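Local structure of hypothetical protein Rv0793 (Mycobacterium tuberculosis, 1Y0H) at residues L22-T33 and H73-L84. The protein is a putative homodimeric monooxygenase that might take part in antibiotic biosynthesis or scavenge reactive oxygen species. Residues are numbered along the deposited sequence; the frame is centred on the assembly and turned at random.
With ACT (acetate ion), chain D.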
loop_
_atom_site.group_PDB
_atom_site.type_symbol
_atom_site.label_atom_id
_atom_site.label_comp_id
_atom_site.label_asym_id
_atom_site.label_seq_id
_atom_site.Cartn_x
_atom_site.Cartn_y
_atom_site.Cartn_z
ATOM N N LEU A 22 -5.493 -7.637 -17.801
ATOM C CA LEU A 22 -5.695 -7.059 -16.478
ATOM C C LEU A 22 -5.166 -5.634 -16.460
ATOM O O LEU A 22 -5.829 -4.731 -15.945
ATOM C CB LEU A 22 -4.994 -7.888 -15.408
ATOM C CG LEU A 22 -5.088 -7.299 -13.989
ATOM C CD1 LEU A 22 -6.512 -7.216 -13.463
ATOM C CD2 LEU A 22 -4.186 -8.134 -13.107
ATOM N N ARG A 23 -3.983 -5.431 -17.033
ATOM C CA ARG A 23 -3.414 -4.083 -17.074
ATOM C C ARG A 23 -4.386 -3.102 -17.737
ATOM O O ARG A 23 -4.627 -2.003 -17.214
ATOM C CB ARG A 23 -2.054 -4.079 -17.771
ATOM C CG ARG A 23 -1.493 -2.676 -17.989
ATOM C CD ARG A 23 -1.163 -2.009 -16.677
ATOM N NE ARG A 23 -0.693 -0.634 -16.877
ATOM C CZ ARG A 23 0.541 -0.296 -17.240
ATOM N NH1 ARG A 23 0.844 0.993 -17.385
ATOM N NH2 ARG A 23 1.477 -1.223 -17.441
ATOM N N ALA A 24 -4.978 -3.508 -18.858
ATOM C CA ALA A 24 -5.945 -2.663 -19.576
ATOM C C ALA A 24 -7.190 -2.355 -18.745
ATOM O O ALA A 24 -7.693 -1.228 -18.758
ATOM C CB ALA A 24 -6.325 -3.308 -20.883
ATOM N N LEU A 25 -7.674 -3.366 -18.023
ATOM C CA LEU A 25 -8.832 -3.213 -17.146
ATOM C C LEU A 25 -8.544 -2.208 -16.036
ATOM O O LEU A 25 -9.358 -1.316 -15.753
ATOM C CB LEU A 25 -9.233 -4.567 -16.558
ATOM C CG LEU A 25 -10.568 -4.572 -15.822
ATOM C CD1 LEU A 25 -11.729 -4.505 -16.809
ATOM C CD2 LEU A 25 -10.666 -5.835 -14.982
ATOM N N LEU A 26 -7.382 -2.357 -15.405
ATOM C CA LEU A 26 -7.011 -1.446 -14.333
ATOM C C LEU A 26 -6.683 -0.052 -14.873
ATOM O O LEU A 26 -7.045 0.946 -14.256
ATOM C CB LEU A 26 -5.869 -2.036 -13.500
ATOM C CG LEU A 26 -6.167 -3.383 -12.823
ATOM C CD1 LEU A 26 -4.984 -3.804 -11.971
ATOM C CD2 LEU A 26 -7.440 -3.346 -11.986
ATOM N N ASP A 27 -6.049 0.024 -16.044
ATOM C CA ASP A 27 -5.746 1.315 -16.666
ATOM C C ASP A 27 -6.990 2.168 -16.829
ATOM O O ASP A 27 -6.952 3.379 -16.590
ATOM C CB ASP A 27 -5.113 1.138 -18.054
ATOM C CG ASP A 27 -3.628 0.781 -18.007
ATOM O OD1 ASP A 27 -2.961 0.956 -16.969
ATOM O OD2 ASP A 27 -3.106 0.322 -19.060
ATOM N N ALA A 28 -8.088 1.538 -17.237
ATOM C CA ALA A 28 -9.337 2.242 -17.524
ATOM C C ALA A 28 -9.985 2.838 -16.273
ATOM O O ALA A 28 -10.862 3.690 -16.371
ATOM C CB ALA A 28 -10.310 1.319 -18.233
ATOM N N MET A 29 -9.544 2.377 -15.109
ATOM C CA MET A 29 -10.062 2.864 -13.827
ATOM C C MET A 29 -9.391 4.159 -13.410
ATOM O O MET A 29 -9.935 4.908 -12.604
ATOM C CB MET A 29 -9.820 1.825 -12.739
ATOM C CG MET A 29 -10.737 0.598 -12.835
ATOM S SD MET A 29 -12.454 0.975 -12.424
ATOM C CE MET A 29 -12.332 1.221 -10.653
ATOM N N ILE A 30 -8.191 4.400 -13.925
ATOM C CA ILE A 30 -7.330 5.448 -13.385
ATOM C C ILE A 30 -7.878 6.856 -13.576
ATOM O O ILE A 30 -8.023 7.598 -12.610
ATOM C CB ILE A 30 -5.864 5.327 -13.892
ATOM C CG1 ILE A 30 -5.279 3.998 -13.407
ATOM C CG2 ILE A 30 -5.028 6.493 -13.380
ATOM C CD1 ILE A 30 -3.855 3.733 -13.887
ATOM N N THR A 31 -8.187 7.231 -14.816
ATOM C CA THR A 31 -8.727 8.577 -15.056
ATOM C C THR A 31 -10.043 8.888 -14.291
ATOM O O THR A 31 -10.090 9.878 -13.552
ATOM C CB THR A 31 -8.797 8.895 -16.556
ATOM O OG1 THR A 31 -7.463 9.143 -17.007
ATOM C CG2 THR A 31 -9.637 10.131 -16.822
ATOM N N PRO A 32 -11.092 8.046 -14.455
ATOM C CA PRO A 32 -12.339 8.330 -13.726
ATOM C C PRO A 32 -12.192 8.268 -12.207
ATOM O O PRO A 32 -12.857 9.040 -11.511
ATOM C CB PRO A 32 -13.306 7.247 -14.213
ATOM C CG PRO A 32 -12.445 6.176 -14.825
ATOM C CD PRO A 32 -11.209 6.852 -15.311
ATOM N N THR A 33 -11.329 7.392 -11.690
ATOM C CA THR A 33 -11.154 7.330 -10.237
ATOM C C THR A 33 -10.404 8.547 -9.718
ATOM O O THR A 33 -10.829 9.153 -8.744
ATOM C CB THR A 33 -10.468 6.046 -9.758
ATOM O OG1 THR A 33 -11.183 4.908 -10.276
ATOM C CG2 THR A 33 -10.485 6.018 -8.223
ATOM N N HIS A 73 -17.584 3.042 -13.348
ATOM C CA HIS A 73 -16.297 2.451 -13.679
ATOM C C HIS A 73 -15.962 1.283 -12.748
ATOM O O HIS A 73 -15.479 0.248 -13.214
ATOM C CB HIS A 73 -15.164 3.487 -13.774
ATOM C CG HIS A 73 -15.153 4.494 -12.666
ATOM N ND1 HIS A 73 -16.097 5.492 -12.559
ATOM C CD2 HIS A 73 -14.283 4.684 -11.646
ATOM C CE1 HIS A 73 -15.828 6.233 -11.501
ATOM N NE2 HIS A 73 -14.733 5.764 -10.930
ATOM N N TYR A 74 -16.247 1.428 -11.454
ATOM C CA TYR A 74 -15.965 0.344 -10.515
ATOM C C TYR A 74 -16.823 -0.870 -10.835
ATOM O O TYR A 74 -16.337 -1.993 -10.843
ATOM C CB TYR A 74 -16.173 0.773 -9.062
ATOM C CG TYR A 74 -15.849 -0.310 -8.049
ATOM C CD1 TYR A 74 -14.545 -0.469 -7.561
ATOM C CD2 TYR A 74 -16.831 -1.192 -7.610
ATOM C CE1 TYR A 74 -14.240 -1.457 -6.627
ATOM C CE2 TYR A 74 -16.539 -2.185 -6.684
ATOM C CZ TYR A 74 -15.246 -2.311 -6.202
ATOM O OH TYR A 74 -14.952 -3.292 -5.285
ATOM N N LEU A 75 -18.102 -0.647 -11.098
ATOM C CA LEU A 75 -19.000 -1.774 -11.335
ATOM C C LEU A 75 -18.645 -2.539 -12.609
ATOM O O LEU A 75 -18.784 -3.768 -12.649
ATOM C CB LEU A 75 -20.463 -1.326 -11.335
ATOM C CG LEU A 75 -21.007 -0.801 -10.001
ATOM C CD1 LEU A 75 -22.448 -0.373 -10.183
ATOM C CD2 LEU A 75 -20.869 -1.793 -8.830
ATOM N N ASN A 76 -18.185 -1.823 -13.632
ATOM C CA ASN A 76 -17.725 -2.443 -14.871
ATOM C C ASN A 76 -16.513 -3.320 -14.595
ATOM O O ASN A 76 -16.437 -4.460 -15.056
ATOM C CB ASN A 76 -17.380 -1.384 -15.924
ATOM C CG ASN A 76 -16.828 -1.991 -17.198
ATOM O OD1 ASN A 76 -17.521 -2.735 -17.884
ATOM N ND2 ASN A 76 -15.581 -1.670 -17.526
ATOM N N TYR A 77 -15.573 -2.772 -13.830
ATOM C CA TYR A 77 -14.365 -3.476 -13.433
ATOM C C TYR A 77 -14.694 -4.725 -12.606
ATOM O O TYR A 77 -14.147 -5.798 -12.855
ATOM C CB TYR A 77 -13.448 -2.512 -12.658
ATOM C CG TYR A 77 -12.710 -3.159 -11.509
ATOM C CD1 TYR A 77 -11.490 -3.793 -11.712
ATOM C CD2 TYR A 77 -13.241 -3.144 -10.215
ATOM C CE1 TYR A 77 -10.824 -4.410 -10.653
ATOM C CE2 TYR A 77 -12.592 -3.770 -9.167
ATOM C CZ TYR A 77 -11.382 -4.400 -9.397
ATOM O OH TYR A 77 -10.700 -5.008 -8.371
ATOM N N ARG A 78 -15.590 -4.586 -11.629
ATOM C CA ARG A 78 -15.910 -5.700 -10.718
ATOM C C ARG A 78 -16.500 -6.899 -11.449
ATOM O O ARG A 78 -16.267 -8.051 -11.071
ATOM C CB ARG A 78 -16.846 -5.258 -9.591
ATOM C CG ARG A 78 -16.872 -6.233 -8.410
ATOM C CD ARG A 78 -15.646 -6.046 -7.521
ATOM N NE ARG A 78 -15.636 -6.903 -6.334
ATOM C CZ ARG A 78 -16.098 -6.551 -5.131
ATOM N NH1 ARG A 78 -16.645 -5.353 -4.928
ATOM N NH2 ARG A 78 -16.021 -7.406 -4.119
ATOM N N ALA A 79 -17.243 -6.609 -12.513
ATOM C CA ALA A 79 -17.892 -7.625 -13.330
ATOM C C ALA A 79 -16.923 -8.477 -14.134
ATOM O O ALA A 79 -17.299 -9.559 -14.602
ATOM C CB ALA A 79 -18.893 -6.961 -14.274
ATOM N N GLN A 80 -15.692 -7.995 -14.307
ATOM C CA GLN A 80 -14.758 -8.602 -15.256
ATOM C C GLN A 80 -13.455 -9.081 -14.643
ATOM O O GLN A 80 -12.755 -9.884 -15.253
ATOM C CB GLN A 80 -14.325 -7.589 -16.304
ATOM C CG GLN A 80 -15.397 -6.910 -17.063
ATOM C CD GLN A 80 -14.804 -5.967 -18.081
ATOM O OE1 GLN A 80 -14.086 -6.380 -19.004
ATOM N NE2 GLN A 80 -15.082 -4.685 -17.912
ATOM N N VAL A 81 -13.085 -8.523 -13.494
ATOM C CA VAL A 81 -11.736 -8.743 -12.981
ATOM C C VAL A 81 -11.415 -10.193 -12.600
ATOM O O VAL A 81 -10.329 -10.706 -12.935
ATOM C CB VAL A 81 -11.373 -7.762 -11.837
ATOM C CG1 VAL A 81 -12.276 -7.956 -10.622
ATOM C CG2 VAL A 81 -9.891 -7.894 -11.481
ATOM N N GLY A 82 -12.348 -10.854 -11.920
ATOM C CA GLY A 82 -12.091 -12.177 -11.352
ATOM C C GLY A 82 -11.671 -13.218 -12.360
ATOM O O GLY A 82 -10.857 -14.106 -12.066
ATOM N N GLU A 83 -12.228 -13.081 -13.555
ATOM C CA GLU A 83 -12.035 -14.006 -14.661
ATOM C C GLU A 83 -10.611 -13.963 -15.226
ATOM O O GLU A 83 -10.239 -14.826 -16.028
ATOM C CB GLU A 83 -13.061 -13.688 -15.748
ATOM C CG GLU A 83 -14.533 -13.985 -15.352
ATOM C CD GLU A 83 -15.134 -13.097 -14.236
ATOM O OE1 GLU A 83 -14.628 -11.986 -13.950
ATOM O OE2 GLU A 83 -16.152 -13.525 -13.633
ATOM N N LEU A 84 -9.828 -12.960 -14.817
ATOM C CA LEU A 84 -8.449 -12.801 -15.296
ATOM C C LEU A 84 -7.408 -13.312 -14.302
ATOM O O LEU A 84 -6.214 -13.346 -14.609
ATOM C CB LEU A 84 -8.167 -11.316 -15.591
ATOM C CG LEU A 84 -9.138 -10.652 -16.576
ATOM C CD1 LEU A 84 -8.810 -9.194 -16.722
ATOM C CD2 LEU A 84 -9.010 -11.339 -17.927
HETATM C C ACT D . -11.944 -4.253 -5.256
HETATM O O ACT D . -10.929 -3.619 -5.654
HETATM O OXT ACT D . -12.598 -3.749 -4.307
HETATM C CH3 ACT D . -12.353 -5.552 -5.877
#
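Leu25 and Met29 on one helix meet Tyr77, Val81 and His73 across the helical layer of a ferredoxin-like fold of the antibiotic biosynthesis monooxygenase family. The axes of the helical segments 22-33 and 73-78 come within 10.0 Å, antiparallel at 170°, and no hydrogen bond joins the two segments.

Apolar packing covers the Leu22 end. The two methyls of Leu25 diverge: CD2 lies 3.7 Å from Val81 CA and touches the Tyr77 ring, while CD1 meets the amide of Gln80. NE2 of that amide donates to Asn76 O of the preceding turn, from above the carbonyl plane, fixing the amide's rotation. Leu84 CD1 comes 3.8 Å from Leu22 CA. On the sheet side, Leu22, Leu26, Tyr77 and Val81 all touch Phe12.

Met29 holds the middle. Its chain, bent at chi2 and chi3, brings SD to 3.2 Å from His73 O and against Tyr77 CB. SD lies 5.2 Å from the Tyr77 ring centroid, 48° off the normal, an oblique Met-aromatic contact. The methyl CE packs on Tyr74 CA. Tyr74 OH donates a hydrogen bond to an acetate, probably from the crystallisation liquor, whose methyl lies over one face of the Arg78 guanidinium.

At the far end, the His73 imidazole is gripped on two sides: Glu36 bonds its NE2, and Pro32 CB makes a CH-pi contact 3.6 Å from the ring centroid, 6° off the normal. Thr33 OG1 sits at the ring edge, 3.4 Å from His73 CD2, and is itself bound to Met29 O at 2.6 Å, across the carbonyl plane from Thr33 N.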